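Local coordinates for protein thymine dioxygenase (Neurospora crassa, PDB 5C3R) that probably catalyses the iron- and 2-oxoglutarate-dependent oxidation of the methyl group of thymine, as a non-haem dioxygenase, at residues S122-R127 with I190-H195; V211-H216 with H273-P278; E215-G220 with A256-A261; I222-Q227 with I291-N296. One frame throughout, in Å; residues are numbered along the deposited sequence.

In the fold
Contact 1 comes first along the chain and closes before the others open: the loop between 122-127 and 190-195 carries helix 147-173 and ends by pairing two neighbouring strands of the large sheet. Contact 2 then joins 211-216 to 273-278 in the four-stranded sheet. Contact 3 starts from the same strand, sharing Glu215 and His216, and closes sooner, on the start of helix 258-263. Contact 4 opens at 222 and closes at 296, so it crosses contacts 2 and 3 and returns to the large sheet, where strand 284-295 lies beside strand 190-200 of contact 1. All four touch both 2-oxoglutarate and 5-hydroxymethyl uracil; contacts 2 and 3 supply the three protein ligands of the metal.

Contact 1 (S122-R127 with I190-H195); sequences SYEIGR and ILRLLH. With AKG (2-oxoglutaric acid), chain F; HMU (5-hydroxymethyl uracil), chain G.
Glu124 and Arg192 run side by side from a non-hydrogen-bonded pair of two antiparallel strands and end in a salt bridge. OE1 of Glu124 takes the NE of Arg192 at 2.9 Å, approached from above the carboxylate plane, with the carboxylate and guanidinium turned 33° apart; NH2 adds a weak second bond to the same oxygen. Water 1 also donates to OE1 and accepts from the pyrimidine, with HMU N1 2.7 Å from the water oxygen. The arginine chain leaves the backbone extended but bends at chi3 (-96°), which turns its flat end under the base: HMU C6 lies over one guanidinium face, 3.5 Å from Arg192 NH2, while at the edge NH1 donates to AKG O2 at 2.9 Å. One side chain thus joins cosubstrate, acid and the bound pyrimidine. A leucine at Arg192 removes the charge, so Glu124 is likely to lose its mate within the sheet and the cosubstrate carboxylate to be held less firmly.

The backbone is satisfied in pairs: Tyr123 with Leu193, and Ile125 with Leu191, each exchange two N-H···O bonds. On their face of the sheet, Leu193 CD1 meets the edge of the Tyr123 ring at CD2, 4.0 Å away, and the Tyr123 hydroxyl is bonded to Pro136 O.

Strand 91-93 pairs with the outer edge of 122-125, and strand 284-295 with the other edge of 190-195. Helices 147-173 and 57-71 cover the face bearing Tyr123, Ile125, Leu191 and Leu193.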
# COMPACT_ATOMS: atom_id res chain seq x y z
N SER A 122 13.26 0.73 -1.73
CA SER A 122 12.30 1.13 -0.72
C SER A 122 12.93 1.37 0.64
O SER A 122 14.06 0.94 0.91
CB SER A 122 11.20 0.07 -0.60
OG SER A 122 11.74 -1.16 -0.17
N TYR A 123 12.20 2.08 1.49
CA TYR A 123 12.59 2.30 2.86
C TYR A 123 11.34 2.29 3.73
O TYR A 123 10.43 3.11 3.54
CB TYR A 123 13.33 3.62 3.01
CG TYR A 123 13.76 3.92 4.42
CD1 TYR A 123 14.84 3.26 4.99
CD2 TYR A 123 13.10 4.88 5.18
CE1 TYR A 123 15.25 3.54 6.29
CE2 TYR A 123 13.50 5.16 6.48
CZ TYR A 123 14.58 4.49 7.03
OH TYR A 123 14.98 4.77 8.32
N GLU A 124 11.32 1.39 4.71
CA GLU A 124 10.13 1.16 5.50
C GLU A 124 10.28 1.60 6.95
O GLU A 124 11.25 1.26 7.62
CB GLU A 124 9.72 -0.30 5.39
CG GLU A 124 9.25 -0.61 3.98
CD GLU A 124 9.09 -2.09 3.71
OE1 GLU A 124 8.01 -2.48 3.21
OE2 GLU A 124 10.04 -2.84 3.98
N ILE A 125 9.29 2.37 7.41
CA ILE A 125 9.25 2.94 8.75
C ILE A 125 8.03 2.40 9.48
O ILE A 125 6.91 2.52 8.98
CB ILE A 125 9.12 4.47 8.66
CG1 ILE A 125 10.39 5.09 8.08
CG2 ILE A 125 8.80 5.08 10.02
CD1 ILE A 125 10.18 6.47 7.48
N GLY A 126 8.24 1.81 10.66
CA GLY A 126 7.16 1.37 11.54
C GLY A 126 6.93 2.39 12.64
O GLY A 126 7.59 3.43 12.67
N ARG A 127 5.99 2.11 13.54
CA ARG A 127 5.78 3.00 14.70
C ARG A 127 7.00 2.96 15.60
O ARG A 127 7.63 1.91 15.75
CB ARG A 127 4.50 2.65 15.47
CG ARG A 127 4.54 1.36 16.26
CD ARG A 127 3.24 1.16 17.03
NE ARG A 127 3.10 -0.22 17.51
CZ ARG A 127 3.42 -0.65 18.72
NH1 ARG A 127 3.92 0.18 19.64
NH2 ARG A 127 3.23 -1.93 19.03
N ILE A 190 2.90 0.27 8.50
CA ILE A 190 4.21 0.39 7.87
C ILE A 190 4.18 1.45 6.77
O ILE A 190 3.43 1.34 5.81
CB ILE A 190 4.69 -0.95 7.29
CG1 ILE A 190 4.85 -2.00 8.40
CG2 ILE A 190 6.00 -0.79 6.53
CD1 ILE A 190 5.96 -1.71 9.39
N LEU A 191 5.01 2.48 6.95
CA LEU A 191 5.17 3.54 5.97
C LEU A 191 6.29 3.13 5.02
O LEU A 191 7.47 3.15 5.39
CB LEU A 191 5.53 4.84 6.70
CG LEU A 191 5.97 6.07 5.90
CD1 LEU A 191 4.89 6.52 4.93
CD2 LEU A 191 6.30 7.19 6.89
N ARG A 192 5.91 2.74 3.80
CA ARG A 192 6.88 2.35 2.79
C ARG A 192 7.13 3.49 1.80
O ARG A 192 6.26 3.82 1.00
CB ARG A 192 6.41 1.10 2.04
CG ARG A 192 7.35 0.66 0.92
CD ARG A 192 6.79 -0.49 0.09
NE ARG A 192 7.26 -1.80 0.54
CZ ARG A 192 6.98 -2.96 -0.07
NH1 ARG A 192 6.22 -3.00 -1.17
NH2 ARG A 192 7.47 -4.09 0.42
N LEU A 193 8.31 4.08 1.87
CA LEU A 193 8.75 5.05 0.88
C LEU A 193 9.30 4.28 -0.31
O LEU A 193 10.03 3.31 -0.14
CB LEU A 193 9.83 5.97 1.45
CG LEU A 193 9.50 6.68 2.77
CD1 LEU A 193 10.70 7.48 3.23
CD2 LEU A 193 8.28 7.58 2.63
N LEU A 194 8.93 4.71 -1.52
CA LEU A 194 9.32 4.01 -2.74
C LEU A 194 9.95 4.97 -3.73
O LEU A 194 9.48 6.10 -3.92
CB LEU A 194 8.12 3.34 -3.39
CG LEU A 194 7.68 1.99 -2.80
CD1 LEU A 194 6.20 1.75 -3.03
CD2 LEU A 194 8.51 0.87 -3.39
N HIS A 195 11.01 4.51 -4.38
CA HIS A 195 11.64 5.24 -5.46
C HIS A 195 11.91 4.26 -6.58
O HIS A 195 12.60 3.26 -6.39
CB HIS A 195 12.92 5.91 -4.97
CG HIS A 195 13.76 6.49 -6.06
ND1 HIS A 195 15.10 6.21 -6.19
CD2 HIS A 195 13.45 7.33 -7.07
CE1 HIS A 195 15.59 6.85 -7.23
NE2 HIS A 195 14.60 7.54 -7.79
C1 AKG F . 3.18 -1.73 -2.90
O1 AKG F . 2.58 -2.65 -2.30
O2 AKG F . 4.26 -1.28 -2.47
C2 AKG F . 2.58 -1.18 -4.13
O5 AKG F . 1.54 -1.67 -4.57
C3 AKG F . 3.28 -0.03 -4.83
C4 AKG F . 2.36 0.68 -5.82
C5 AKG F . 2.96 1.97 -6.34
O3 AKG F . 2.21 2.75 -6.96
O4 AKG F . 4.18 2.24 -6.17
N1 HMU G . 4.74 -5.11 2.79
C2 HMU G . 3.75 -4.93 3.86
O2 HMU G . 4.11 -4.71 5.00
N3 HMU G . 2.32 -5.02 3.54
C4 HMU G . 1.91 -5.28 2.20
O3 HMU G . 3.29 -4.93 -1.15
O4 HMU G . 0.73 -5.35 1.96
C5 HMU G . 2.91 -5.45 1.14
CM5 HMU G . 2.51 -5.73 -0.29
C6 HMU G . 4.33 -5.36 1.47
O HOH W 1 7.28 -4.87 3.71

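Contact 2 (V211-H216 with H273-P278); sequences VRAGEH and HRVVEP. With NI (nickel (II) ion), chain E; AKG (2-oxoglutaric acid), chain F; HMU (5-hydroxymethyl uracil), chain G.
The facial triad of the 2-oxoglutarate dioxygenases, two histidines and one carboxylate, draws its histidines, His216 and His273, from this pair of antiparallel strands. In each, CG sits between the backbone N and the carbonyl carbon (chi1 60° and 53°), a setting that brings both NE2 atoms to the nickel ion; His216 NE2 and His273 NE2 each lie 2.3 Å from the metal. The rings meet obliquely, planes 56° apart. Behind the metal, His216 ND1 donates to Gly214 O at 2.7 Å in the plane of its ring, and His273 ND1 is bonded to Thr271 O, so both rings are held against turning.

The two histidines also form a hydrogen-bonded backbone pair. Further along, Arg212 and Ala213 both face Val275, a classic beta bulge: Ala213 N meets Val275 O on a lone pair at 2.9 Å, whereas the bond from Arg212 N is weak. Val275 CG2 rests 3.5 Å from AKG C5. Water 2 links Arg212 NH1 with Val276 O, while Arg212 NH2 is bonded to Pro286 O; water 3 links Glu215 OE1 with Arg274 NH1, while Arg274 NH2 is bonded to Gln234 OE1.

AKG O1 and O5 chelate the metal, Asp218 is the third protein ligand, and water 4 completes six-fold coordination. Nickel probably stands in for iron. Water 4 stands trans to His216 NE2, facing away from HMU CM5, so oxygen taking this site would probably need a rearrangement at the metal to reach the pyrimidine.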
# COMPACT_ATOMS: atom_id res chain seq x y z
N VAL A 211 9.30 -5.34 -14.82
CA VAL A 211 8.35 -4.35 -14.29
C VAL A 211 8.97 -3.48 -13.20
O VAL A 211 10.06 -3.77 -12.72
CB VAL A 211 7.06 -5.01 -13.74
CG1 VAL A 211 6.33 -5.76 -14.84
CG2 VAL A 211 7.38 -5.94 -12.57
N ARG A 212 8.27 -2.41 -12.82
CA ARG A 212 8.69 -1.57 -11.70
C ARG A 212 8.29 -2.18 -10.35
O ARG A 212 9.04 -2.08 -9.39
CB ARG A 212 8.17 -0.14 -11.85
CG ARG A 212 9.23 0.81 -12.40
CD ARG A 212 8.68 2.17 -12.80
NE ARG A 212 9.77 3.11 -13.10
CZ ARG A 212 9.59 4.36 -13.52
NH1 ARG A 212 8.37 4.84 -13.71
NH2 ARG A 212 10.64 5.13 -13.75
N ALA A 213 7.10 -2.79 -10.29
CA ALA A 213 6.68 -3.56 -9.11
C ALA A 213 5.82 -4.74 -9.54
O ALA A 213 4.84 -4.56 -10.26
CB ALA A 213 5.91 -2.68 -8.13
N GLY A 214 6.19 -5.94 -9.10
CA GLY A 214 5.49 -7.16 -9.49
C GLY A 214 4.06 -7.20 -9.00
O GLY A 214 3.73 -6.59 -7.98
N GLU A 215 3.20 -7.90 -9.73
CA GLU A 215 1.81 -8.08 -9.32
C GLU A 215 1.71 -8.76 -7.95
O GLU A 215 2.48 -9.65 -7.62
CB GLU A 215 1.01 -8.86 -10.36
CG GLU A 215 1.53 -10.25 -10.66
CD GLU A 215 0.64 -10.99 -11.65
OE1 GLU A 215 0.26 -10.39 -12.68
OE2 GLU A 215 0.32 -12.17 -11.40
N HIS A 216 0.75 -8.30 -7.16
CA HIS A 216 0.56 -8.82 -5.82
C HIS A 216 -0.75 -8.30 -5.27
O HIS A 216 -1.39 -7.43 -5.86
CB HIS A 216 1.69 -8.34 -4.91
CG HIS A 216 1.77 -6.85 -4.81
ND1 HIS A 216 2.28 -6.06 -5.81
CD2 HIS A 216 1.36 -6.01 -3.83
CE1 HIS A 216 2.22 -4.80 -5.44
NE2 HIS A 216 1.66 -4.74 -4.25
N HIS A 273 -2.68 -5.83 -8.08
CA HIS A 273 -2.16 -4.64 -8.73
C HIS A 273 -0.64 -4.74 -8.93
O HIS A 273 -0.00 -5.65 -8.43
CB HIS A 273 -2.54 -3.38 -7.93
CG HIS A 273 -2.16 -3.45 -6.49
ND1 HIS A 273 -2.79 -4.29 -5.60
CD2 HIS A 273 -1.22 -2.78 -5.78
CE1 HIS A 273 -2.24 -4.16 -4.41
NE2 HIS A 273 -1.28 -3.25 -4.49
N ARG A 274 -0.08 -3.80 -9.69
CA ARG A 274 1.32 -3.84 -10.06
C ARG A 274 1.74 -2.47 -10.57
O ARG A 274 0.89 -1.59 -10.74
CB ARG A 274 1.56 -4.87 -11.17
CG ARG A 274 0.81 -4.58 -12.46
CD ARG A 274 1.11 -5.60 -13.54
NE ARG A 274 0.71 -5.11 -14.85
CZ ARG A 274 0.81 -5.80 -15.99
NH1 ARG A 274 1.31 -7.03 -15.99
NH2 ARG A 274 0.42 -5.25 -17.13
N VAL A 275 3.03 -2.29 -10.81
CA VAL A 275 3.53 -1.08 -11.45
C VAL A 275 4.38 -1.43 -12.67
O VAL A 275 5.41 -2.09 -12.55
CB VAL A 275 4.36 -0.22 -10.48
CG1 VAL A 275 4.73 1.11 -11.14
CG2 VAL A 275 3.58 0.05 -9.20
N VAL A 276 3.93 -0.99 -13.84
CA VAL A 276 4.65 -1.22 -15.10
C VAL A 276 5.19 0.11 -15.62
O VAL A 276 5.21 1.10 -14.88
CB VAL A 276 3.76 -1.90 -16.17
CG1 VAL A 276 3.40 -3.32 -15.73
CG2 VAL A 276 2.50 -1.09 -16.46
N GLU A 277 5.64 0.12 -16.87
CA GLU A 277 5.98 1.36 -17.58
C GLU A 277 4.80 2.31 -17.62
O GLU A 277 3.66 1.88 -17.75
CB GLU A 277 6.37 1.06 -19.02
CG GLU A 277 7.80 0.62 -19.22
CD GLU A 277 8.09 0.35 -20.67
OE1 GLU A 277 9.02 0.98 -21.23
OE2 GLU A 277 7.38 -0.48 -21.26
N PRO A 278 5.07 3.63 -17.54
CA PRO A 278 3.99 4.57 -17.78
C PRO A 278 3.39 4.39 -19.19
O PRO A 278 4.13 4.04 -20.11
CB PRO A 278 4.67 5.94 -17.66
CG PRO A 278 5.90 5.69 -16.86
CD PRO A 278 6.34 4.31 -17.23
NI NI E . 0.62 -2.97 -3.22
C1 AKG F . 3.18 -1.73 -2.90
O1 AKG F . 2.58 -2.65 -2.30
O2 AKG F . 4.26 -1.28 -2.47
C2 AKG F . 2.58 -1.18 -4.13
O5 AKG F . 1.54 -1.67 -4.57
C3 AKG F . 3.28 -0.03 -4.83
C4 AKG F . 2.36 0.68 -5.82
C5 AKG F . 2.96 1.97 -6.34
O3 AKG F . 2.21 2.75 -6.96
O4 AKG F . 4.18 2.24 -6.17
N1 HMU G . 4.74 -5.11 2.79
C2 HMU G . 3.75 -4.93 3.86
O2 HMU G . 4.11 -4.71 5.00
N3 HMU G . 2.32 -5.02 3.54
C4 HMU G . 1.91 -5.28 2.20
O3 HMU G . 3.29 -4.93 -1.15
O4 HMU G . 0.73 -5.35 1.96
C5 HMU G . 2.91 -5.45 1.14
CM5 HMU G . 2.51 -5.73 -0.29
C6 HMU G . 4.33 -5.36 1.47
O HOH W 2 5.83 3.75 -13.79
O HOH W 3 2.07 -8.95 -14.24
O HOH W 4 -0.24 -1.07 -2.34

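Contact 3 (E215-G220 with A256-A261); sequences EHTDYG and AGDLLA. With NI (nickel (II) ion), chain E; HMU (5-hydroxymethyl uracil), chain G; AKG (2-oxoglutaric acid), chain F.
The His-X-Asp motif of the metal site, His216 to Asp218, runs straight into a turn that meets the first residues of helix 258-263, with Asp258 N bonded to Asp218 O at 2.8 Å. Gly257 is the N-cap. Beyond it the amino end of the helix receives further carbonyls: Leu259 N makes weak bonds to Tyr219 O and Gly220 O, and Leu260 N a weak one to Gly220 O. The turn is thereby held against the helix end while Asp218 and Tyr219 reach the metal and the base.

Asp218 OD1 binds the nickel ion at 2.2 Å. Its other oxygen, OD2, is gripped by water 4 and Asn255 ND2, besides a hydroxyl from strand 222-227, which together fix the rotation of the carboxylate.

Tyr219 forms one wall of the pyrimidine pocket. Its N donates to HMU O4 at 2.7 Å, a fairly straight bond (157°), and its ring lies over the base, HMU C4 being 3.3 Å above the ring plane and offset toward the rim. Phe294 lies on the opposite side of the pyrimidine, so the base is sandwiched. With only an alanine at Tyr219, that face of the pyrimidine would probably lose its cover and the base be freer to tilt.

Asp258 has duties besides its N-H: OD1 is bonded to Ser270 OG and OD2 forms a salt bridge with Arg330 NH1. The side chains of Thr217 and Asp258 cross at about a right angle. Thr217 OG1 lies between its backbone N and carbonyl carbon (chi1 54°), which sets it against the carboxylate, and it donates to the syn lone pair of Asp258 OD2 at 2.6 Å.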
# COMPACT_ATOMS: atom_id res chain seq x y z
N GLU A 215 3.20 -7.90 -9.73
CA GLU A 215 1.81 -8.08 -9.32
C GLU A 215 1.71 -8.76 -7.95
O GLU A 215 2.48 -9.65 -7.62
CB GLU A 215 1.01 -8.86 -10.36
CG GLU A 215 1.53 -10.25 -10.66
CD GLU A 215 0.64 -10.99 -11.65
OE1 GLU A 215 0.26 -10.39 -12.68
OE2 GLU A 215 0.32 -12.17 -11.40
N HIS A 216 0.75 -8.30 -7.16
CA HIS A 216 0.56 -8.82 -5.82
C HIS A 216 -0.75 -8.30 -5.27
O HIS A 216 -1.39 -7.43 -5.86
CB HIS A 216 1.69 -8.34 -4.91
CG HIS A 216 1.77 -6.85 -4.81
ND1 HIS A 216 2.28 -6.06 -5.81
CD2 HIS A 216 1.36 -6.01 -3.83
CE1 HIS A 216 2.22 -4.80 -5.44
NE2 HIS A 216 1.66 -4.74 -4.25
N THR A 217 -1.14 -8.87 -4.13
CA THR A 217 -2.14 -8.29 -3.27
C THR A 217 -1.42 -7.80 -2.02
O THR A 217 -0.43 -8.41 -1.60
CB THR A 217 -3.21 -9.32 -2.88
OG1 THR A 217 -2.59 -10.49 -2.31
CG2 THR A 217 -4.02 -9.72 -4.10
N ASP A 218 -1.90 -6.70 -1.43
CA ASP A 218 -1.41 -6.26 -0.13
C ASP A 218 -1.97 -7.15 0.97
O ASP A 218 -2.99 -7.82 0.78
CB ASP A 218 -1.80 -4.80 0.15
CG ASP A 218 -1.17 -3.83 -0.84
OD1 ASP A 218 -0.29 -4.23 -1.64
OD2 ASP A 218 -1.57 -2.64 -0.81
N TYR A 219 -1.32 -7.12 2.14
CA TYR A 219 -1.54 -8.10 3.20
C TYR A 219 -2.52 -7.67 4.27
O TYR A 219 -3.21 -8.52 4.85
CB TYR A 219 -0.21 -8.42 3.91
CG TYR A 219 0.97 -8.70 3.01
CD1 TYR A 219 0.80 -9.37 1.80
CD2 TYR A 219 2.25 -8.34 3.38
CE1 TYR A 219 1.88 -9.64 0.98
CE2 TYR A 219 3.34 -8.61 2.57
CZ TYR A 219 3.14 -9.26 1.37
OH TYR A 219 4.20 -9.54 0.54
N GLY A 220 -2.57 -6.37 4.55
CA GLY A 220 -3.21 -5.83 5.76
C GLY A 220 -4.68 -5.50 5.62
O GLY A 220 -5.42 -6.18 4.91
N ALA A 256 -8.13 -2.21 -0.21
CA ALA A 256 -8.22 -3.19 0.86
C ALA A 256 -7.14 -4.25 0.67
O ALA A 256 -6.75 -4.57 -0.45
CB ALA A 256 -9.60 -3.83 0.88
N GLY A 257 -6.65 -4.77 1.79
CA GLY A 257 -5.66 -5.84 1.80
C GLY A 257 -6.29 -7.18 2.12
O GLY A 257 -7.48 -7.27 2.43
N ASP A 258 -5.47 -8.23 2.06
CA ASP A 258 -5.97 -9.61 2.18
C ASP A 258 -6.59 -9.91 3.53
O ASP A 258 -7.50 -10.74 3.62
CB ASP A 258 -4.85 -10.60 1.87
CG ASP A 258 -4.44 -10.56 0.42
OD1 ASP A 258 -5.25 -10.08 -0.41
OD2 ASP A 258 -3.31 -11.00 0.10
N LEU A 259 -6.11 -9.24 4.57
CA LEU A 259 -6.62 -9.47 5.91
C LEU A 259 -8.04 -8.91 6.06
O LEU A 259 -8.90 -9.56 6.64
CB LEU A 259 -5.65 -8.87 6.94
CG LEU A 259 -5.49 -9.49 8.33
CD1 LEU A 259 -5.61 -11.02 8.35
CD2 LEU A 259 -4.14 -9.08 8.89
N LEU A 260 -8.29 -7.72 5.51
CA LEU A 260 -9.64 -7.14 5.53
C LEU A 260 -10.60 -7.95 4.67
O LEU A 260 -11.74 -8.17 5.05
CB LEU A 260 -9.62 -5.67 5.06
CG LEU A 260 -10.97 -4.95 5.01
CD1 LEU A 260 -11.68 -4.99 6.36
CD2 LEU A 260 -10.81 -3.51 4.54
N ALA A 261 -10.12 -8.40 3.51
CA ALA A 261 -10.89 -9.30 2.66
C ALA A 261 -11.39 -10.50 3.45
O ALA A 261 -12.58 -10.82 3.46
CB ALA A 261 -10.04 -9.76 1.48
NI NI E . 0.62 -2.97 -3.22
N1 HMU G . 4.74 -5.11 2.79
C2 HMU G . 3.75 -4.93 3.86
O2 HMU G . 4.11 -4.71 5.00
N3 HMU G . 2.32 -5.02 3.54
C4 HMU G . 1.91 -5.28 2.20
O3 HMU G . 3.29 -4.93 -1.15
O4 HMU G . 0.73 -5.35 1.96
C5 HMU G . 2.91 -5.45 1.14
CM5 HMU G . 2.51 -5.73 -0.29
C6 HMU G . 4.33 -5.36 1.47
C1 AKG F . 3.18 -1.73 -2.90
O1 AKG F . 2.58 -2.65 -2.30
O2 AKG F . 4.26 -1.28 -2.47
C2 AKG F . 2.58 -1.18 -4.13
O5 AKG F . 1.54 -1.67 -4.57
C3 AKG F . 3.28 -0.03 -4.83
C4 AKG F . 2.36 0.68 -5.82
C5 AKG F . 2.96 1.97 -6.34
O3 AKG F . 2.21 2.75 -6.96
O4 AKG F . 4.18 2.24 -6.17
O HOH W 5 -4.52 -5.88 -2.51
O HOH W 4 -0.24 -1.07 -2.34

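Contact 4 (I222-Q227 with I291-N296); sequences ITLLFQ and IAYFCN. With HMU (5-hydroxymethyl uracil), chain G; AKG (2-oxoglutaric acid), chain F.
Ile222 begins the strand by offering its O to Cys295 N at 2.7 Å, while its CG1 touches Cys295 CB.

Thr223 follows on the face that looks into the active site. With OG1 anti to the carbonyl carbon (chi1 -64°), the hydroxyl reaches the edge of the Phe294 ring, where OG1 is 3.3 Å from Phe294 CD1, and CG2 touches the same atom. OG1 is also bonded to Asp218 OD2, making Thr223 a second-shell support of the metal ligand, and water 6 donates to it and to Cys295 O. Phe294 itself turns one ring face to the base, HMU N3 standing 3.4 Å above the ring plane, and its CZ comes 3.4 Å from AKG O1. One ring thus touches both ligands, the base with its face and AKG with its edge.

Leu224 exchanges two backbone bonds with Tyr293 and lies alongside it, CD1 3.8 Å from Tyr293 CD2; the Tyr293 hydroxyl is bonded to Asn189. Leu225 returns to the active-site face, where its two methyls divide the work: CD1 packs on Ala292 CB, and CD2 sits 3.5 Å from AKG O3. Phe226 closes the ladder with another pair of backbone bonds, to Ile291, whose O lies at the edge of the phenyl ring.

Both strands are central in the large sheet of the double-stranded beta-helix core: strand 251-256 pairs with the far edge of 222-227, and strand 190-200 with that of 291-295. Helices 57-71 and 147-173 pack on the face bearing Ile222, Phe226, Ile291, Tyr293 and Cys295.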
# COMPACT_ATOMS: atom_id res chain seq x y z
N ILE A 222 -6.04 -1.93 5.05
CA ILE A 222 -6.02 -1.05 3.89
C ILE A 222 -4.61 -0.50 3.65
O ILE A 222 -3.75 -0.54 4.54
CB ILE A 222 -7.01 0.15 3.99
CG1 ILE A 222 -6.63 1.09 5.13
CG2 ILE A 222 -8.45 -0.34 4.15
CD1 ILE A 222 -7.32 2.44 5.06
N THR A 223 -4.41 0.02 2.45
CA THR A 223 -3.17 0.67 2.08
C THR A 223 -3.52 2.05 1.54
O THR A 223 -4.37 2.18 0.66
CB THR A 223 -2.43 -0.13 1.00
OG1 THR A 223 -2.05 -1.40 1.53
CG2 THR A 223 -1.16 0.59 0.53
N LEU A 224 -2.87 3.08 2.09
CA LEU A 224 -3.00 4.44 1.57
C LEU A 224 -1.85 4.65 0.62
O LEU A 224 -0.69 4.70 1.04
CB LEU A 224 -2.94 5.46 2.70
CG LEU A 224 -3.91 5.19 3.85
CD1 LEU A 224 -3.55 6.03 5.06
CD2 LEU A 224 -5.34 5.46 3.39
N LEU A 225 -2.16 4.75 -0.67
CA LEU A 225 -1.14 4.90 -1.69
C LEU A 225 -1.16 6.31 -2.27
O LEU A 225 -2.11 6.71 -2.93
CB LEU A 225 -1.33 3.86 -2.80
CG LEU A 225 -0.24 3.84 -3.87
CD1 LEU A 225 1.12 3.50 -3.29
CD2 LEU A 225 -0.61 2.84 -4.94
N PHE A 226 -0.07 7.03 -2.00
CA PHE A 226 0.17 8.37 -2.52
C PHE A 226 1.14 8.23 -3.69
O PHE A 226 2.28 7.81 -3.50
CB PHE A 226 0.81 9.24 -1.43
CG PHE A 226 0.02 9.32 -0.14
CD1 PHE A 226 0.11 8.32 0.81
CD2 PHE A 226 -0.79 10.41 0.12
CE1 PHE A 226 -0.60 8.40 2.00
CE2 PHE A 226 -1.51 10.50 1.31
CZ PHE A 226 -1.42 9.49 2.25
N GLN A 227 0.69 8.54 -4.91
CA GLN A 227 1.56 8.44 -6.09
C GLN A 227 1.79 9.81 -6.72
O GLN A 227 0.94 10.70 -6.63
CB GLN A 227 0.99 7.47 -7.12
CG GLN A 227 -0.37 7.84 -7.69
CD GLN A 227 -0.81 6.93 -8.81
OE1 GLN A 227 0.01 6.27 -9.46
NE2 GLN A 227 -2.11 6.89 -9.06
N ILE A 291 4.40 6.55 -2.15
CA ILE A 291 4.46 6.20 -0.74
C ILE A 291 3.28 5.28 -0.43
O ILE A 291 2.11 5.67 -0.58
CB ILE A 291 4.38 7.44 0.16
CG1 ILE A 291 5.57 8.37 -0.11
CG2 ILE A 291 4.35 7.02 1.63
CD1 ILE A 291 5.58 9.63 0.72
N ALA A 292 3.59 4.06 0.02
CA ALA A 292 2.58 3.10 0.41
C ALA A 292 2.56 2.99 1.92
O ALA A 292 3.51 2.50 2.53
CB ALA A 292 2.86 1.74 -0.22
N TYR A 293 1.47 3.44 2.53
CA TYR A 293 1.29 3.31 3.96
C TYR A 293 0.40 2.09 4.21
O TYR A 293 -0.82 2.15 4.07
CB TYR A 293 0.66 4.58 4.53
CG TYR A 293 0.57 4.61 6.04
CD1 TYR A 293 1.63 5.06 6.81
CD2 TYR A 293 -0.59 4.20 6.69
CE1 TYR A 293 1.55 5.09 8.19
CE2 TYR A 293 -0.68 4.24 8.07
CZ TYR A 293 0.39 4.69 8.82
OH TYR A 293 0.31 4.73 10.20
N PHE A 294 1.03 0.98 4.58
CA PHE A 294 0.30 -0.25 4.84
C PHE A 294 -0.34 -0.18 6.21
O PHE A 294 0.36 -0.06 7.21
CB PHE A 294 1.24 -1.45 4.74
CG PHE A 294 1.92 -1.58 3.41
CD1 PHE A 294 1.18 -1.75 2.26
CD2 PHE A 294 3.30 -1.54 3.31
CE1 PHE A 294 1.80 -1.88 1.03
CE2 PHE A 294 3.93 -1.68 2.09
CZ PHE A 294 3.17 -1.84 0.94
N CYS A 295 -1.67 -0.22 6.25
CA CYS A 295 -2.41 -0.26 7.51
C CYS A 295 -2.74 -1.72 7.86
O CYS A 295 -3.12 -2.51 6.99
CB CYS A 295 -3.68 0.58 7.42
SG CYS A 295 -3.47 2.28 6.83
N ASN A 296 -2.57 -2.06 9.14
CA ASN A 296 -2.85 -3.41 9.64
C ASN A 296 -3.69 -3.37 10.92
O ASN A 296 -3.66 -2.38 11.65
CB ASN A 296 -1.55 -4.12 9.98
CG ASN A 296 -0.63 -4.25 8.78
OD1 ASN A 296 -0.99 -4.86 7.78
ND2 ASN A 296 0.57 -3.70 8.90
N1 HMU G . 4.74 -5.11 2.79
C2 HMU G . 3.75 -4.93 3.86
O2 HMU G . 4.11 -4.71 5.00
N3 HMU G . 2.32 -5.02 3.54
C4 HMU G . 1.91 -5.28 2.20
O3 HMU G . 3.29 -4.93 -1.15
O4 HMU G . 0.73 -5.35 1.96
C5 HMU G . 2.91 -5.45 1.14
CM5 HMU G . 2.51 -5.73 -0.29
C6 HMU G . 4.33 -5.36 1.47
C1 AKG F . 3.18 -1.73 -2.90
O1 AKG F . 2.58 -2.65 -2.30
O2 AKG F . 4.26 -1.28 -2.47
C2 AKG F . 2.58 -1.18 -4.13
O5 AKG F . 1.54 -1.67 -4.57
C3 AKG F . 3.28 -0.03 -4.83
C4 AKG F . 2.36 0.68 -5.82
C5 AKG F . 2.96 1.97 -6.34
O3 AKG F . 2.21 2.75 -6.96
O4 AKG F . 4.18 2.24 -6.17
O HOH W 6 -2.11 -3.11 4.07